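Local coordinates for CCHC-type domain-containing protein (Trypanosoma brucei brucei, PDB 7C4C) that probably acts as an RNase D-like 3'-5' RNA exonuclease, joining a metal-dependent nuclease domain to zinc knuckles that bind nucleotides, at residues Tyr14-Val19 / Asp191-Leu196. Residues are numbered along the deposited sequence; the frame is centred on the assembly and turned at random.
With MN (manganese (II) ion), chain H; ZN (zinc ion), chain E.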
loop_
_atom_site.group_PDB
_atom_site.type_symbol
_atom_site.label_atom_id
_atom_site.label_comp_id
_atom_site.label_asym_id
_atom_site.label_seq_id
_atom_site.Cartn_x
_atom_site.Cartn_y
_atom_site.Cartn_z
ATOM N N TYR A 14 6.597 -14.734 -9.773
ATOM C CA TYR A 14 6.339 -16.100 -9.321
ATOM C C TYR A 14 5.286 -16.741 -10.216
ATOM O O TYR A 14 4.182 -16.190 -10.346
ATOM C CB TYR A 14 5.853 -16.126 -7.870
ATOM C CG TYR A 14 6.885 -15.815 -6.808
ATOM C CD1 TYR A 14 8.200 -15.502 -7.132
ATOM C CD2 TYR A 14 6.531 -15.856 -5.461
ATOM C CE1 TYR A 14 9.128 -15.230 -6.135
ATOM C CE2 TYR A 14 7.442 -15.592 -4.473
ATOM C CZ TYR A 14 8.732 -15.275 -4.808
ATOM O OH TYR A 14 9.614 -15.021 -3.786
ATOM N N PRO A 15 5.566 -17.882 -10.838
ATOM C CA PRO A 15 4.520 -18.579 -11.600
ATOM C C PRO A 15 3.447 -19.110 -10.669
ATOM O O PRO A 15 3.693 -19.354 -9.484
ATOM C CB PRO A 15 5.271 -19.728 -12.278
ATOM C CG PRO A 15 6.500 -19.935 -11.441
ATOM C CD PRO A 15 6.862 -18.581 -10.873
ATOM N N TYR A 16 2.243 -19.292 -11.208
ATOM C CA TYR A 16 1.211 -19.935 -10.406
ATOM C C TYR A 16 1.204 -21.426 -10.678
ATOM O O TYR A 16 1.720 -21.897 -11.690
ATOM C CB TYR A 16 -0.178 -19.342 -10.669
ATOM C CG TYR A 16 -0.666 -19.369 -12.101
ATOM C CD1 TYR A 16 -1.202 -20.526 -12.661
ATOM C CD2 TYR A 16 -0.633 -18.219 -12.880
ATOM C CE1 TYR A 16 -1.660 -20.540 -13.965
ATOM C CE2 TYR A 16 -1.089 -18.221 -14.182
ATOM C CZ TYR A 16 -1.604 -19.386 -14.722
ATOM O OH TYR A 16 -2.050 -19.393 -16.027
ATOM N N ARG A 17 0.596 -22.171 -9.762
ATOM C CA ARG A 17 0.466 -23.615 -9.898
ATOM C C ARG A 17 -0.920 -24.019 -9.419
ATOM O O ARG A 17 -1.259 -23.812 -8.249
ATOM C CB ARG A 17 1.546 -24.339 -9.093
ATOM C CG ARG A 17 2.082 -25.563 -9.785
ATOM C CD ARG A 17 3.592 -25.631 -9.666
ATOM N NE ARG A 17 4.014 -26.297 -8.440
ATOM C CZ ARG A 17 5.278 -26.368 -8.029
ATOM N NH1 ARG A 17 6.245 -25.792 -8.741
ATOM N NH2 ARG A 17 5.573 -27.004 -6.900
ATOM N N VAL A 18 -1.726 -24.591 -10.307
ATOM C CA VAL A 18 -3.065 -25.008 -9.913
ATOM C C VAL A 18 -2.956 -26.281 -9.089
ATOM O O VAL A 18 -2.366 -27.269 -9.531
ATOM C CB VAL A 18 -3.976 -25.214 -11.125
ATOM C CG1 VAL A 18 -5.404 -25.381 -10.654
ATOM C CG2 VAL A 18 -3.865 -24.045 -12.068
ATOM N N VAL A 19 -3.520 -26.252 -7.891
ATOM C CA VAL A 19 -3.561 -27.392 -6.986
ATOM C C VAL A 19 -4.999 -27.898 -6.982
ATOM O O VAL A 19 -5.860 -27.329 -6.298
ATOM C CB VAL A 19 -3.099 -27.005 -5.576
ATOM C CG1 VAL A 19 -3.145 -28.188 -4.658
ATOM C CG2 VAL A 19 -1.710 -26.394 -5.625
ATOM N N ASP A 191 -3.205 -11.095 -6.722
ATOM C CA ASP A 191 -3.571 -10.616 -5.394
ATOM C C ASP A 191 -2.600 -11.125 -4.327
ATOM O O ASP A 191 -2.099 -10.333 -3.527
ATOM C CB ASP A 191 -5.019 -10.991 -5.086
ATOM C CG ASP A 191 -6.024 -10.030 -5.747
ATOM O OD1 ASP A 191 -5.655 -9.355 -6.735
ATOM O OD2 ASP A 191 -7.187 -9.936 -5.287
ATOM N N VAL A 192 -2.268 -12.425 -4.323
ATOM C CA VAL A 192 -1.364 -12.883 -3.258
ATOM C C VAL A 192 0.061 -12.402 -3.507
ATOM O O VAL A 192 0.789 -12.104 -2.548
ATOM C CB VAL A 192 -1.405 -14.414 -3.048
ATOM C CG1 VAL A 192 -2.610 -14.797 -2.213
ATOM C CG2 VAL A 192 -1.410 -15.168 -4.366
ATOM N N ARG A 193 0.484 -12.305 -4.780
ATOM C CA ARG A 193 1.779 -11.696 -5.089
ATOM C C ARG A 193 1.876 -10.284 -4.530
ATOM O O ARG A 193 2.930 -9.882 -4.023
ATOM C CB ARG A 193 2.023 -11.640 -6.602
ATOM C CG ARG A 193 2.295 -12.952 -7.284
ATOM C CD ARG A 193 2.926 -12.739 -8.668
ATOM N NE ARG A 193 2.727 -13.922 -9.497
ATOM C CZ ARG A 193 1.796 -14.024 -10.449
ATOM N NH1 ARG A 193 0.989 -12.997 -10.715
ATOM N NH2 ARG A 193 1.674 -15.157 -11.134
ATOM N N HIS A 194 0.805 -9.497 -4.657
ATOM C CA HIS A 194 0.863 -8.130 -4.151
ATOM C C HIS A 194 0.977 -8.123 -2.638
ATOM O O HIS A 194 1.659 -7.265 -2.071
ATOM C CB HIS A 194 -0.372 -7.339 -4.572
ATOM C CG HIS A 194 -0.545 -7.215 -6.051
ATOM N ND1 HIS A 194 -1.788 -7.158 -6.647
ATOM C CD2 HIS A 194 0.361 -7.104 -7.052
ATOM C CE1 HIS A 194 -1.640 -7.030 -7.954
ATOM N NE2 HIS A 194 -0.346 -6.995 -8.224
ATOM N N ILE A 195 0.312 -9.069 -1.974
ATOM C CA ILE A 195 0.299 -9.091 -0.511
ATOM C C ILE A 195 1.685 -9.396 0.027
ATOM O O ILE A 195 2.189 -8.699 0.915
ATOM C CB ILE A 195 -0.740 -10.104 0.006
ATOM C CG1 ILE A 195 -2.161 -9.628 -0.346
ATOM C CG2 ILE A 195 -0.554 -10.363 1.525
ATOM C CD1 ILE A 195 -3.243 -10.661 -0.014
ATOM N N LEU A 196 2.330 -10.436 -0.501
ATOM C CA LEU A 196 3.666 -10.779 -0.020
ATOM C C LEU A 196 4.669 -9.682 -0.358
ATOM O O LEU A 196 5.509 -9.316 0.479
ATOM C CB LEU A 196 4.107 -12.121 -0.608
ATOM C CG LEU A 196 5.440 -12.671 -0.098
ATOM C CD1 LEU A 196 5.281 -13.167 1.341
ATOM C CD2 LEU A 196 5.930 -13.797 -0.998
HETATM MN MN MN H . -8.621 -11.550 -4.819
HETATM ZN ZN ZN E . 0.190 -7.904 -10.217
HETATM O O HOH W 1 1.522 -9.838 -10.196
#
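R193, on helix 182-202, grips the main-chain carbonyl of Y14 just ahead of strand 16-19, an arginine-to-backbone contact that ties the edge of the exonuclease sheet to the helix carrying D191. Both bonds end on one oxygen: R193 NE and R193 NH2 each lie 2.8 Å from Y14 O, so the guanidinium comes in side-on. NE sits on a lone pair in the carbonyl plane, while NH2 lies nearly in line with the C=O bond. Sharing one acceptor bends both hydrogen bonds, with N-H...O angles of 140° from NE and 137° from NH2, and the oxygen stands slightly off the guanidinium plane. The arginine chain is extended from CG to NE, which carries the guanidinium from the helix to Y14 O. Beside it, R193 NH2 comes near the edge of the Y16 ring, 4.2 Å from Y16 CD2.

A second, apolar touch lies next to this grip. With CG anti to the backbone N (chi1 -175°), L196 sends CD2 out to the Y14 ring, where it meets Y14 CE2 at 4.2 Å, the two side chains crossing at about a right angle.

The remaining guanidinium nitrogen, NH1, donates to a water 3.2 Å away and forms a salt bridge with E186. That water also binds the zinc held by H194 and E158, so R193 is a second-shell residue of this metal site. On the same helix, D191 OD2 coordinates manganese at 2.2 Å, together with D41 and E43, consistent with the acidic metal centre of DEDD exonucleases.

Around the contact, Y14 and L196 both pack on C63 of strand 57-64, R193 lies against V70, strand 16-19 pairs in parallel with strand 70-74, and helix 182-202 packs against strands 57-64 and 70-74, with V192 touching Q61, C63 and V70.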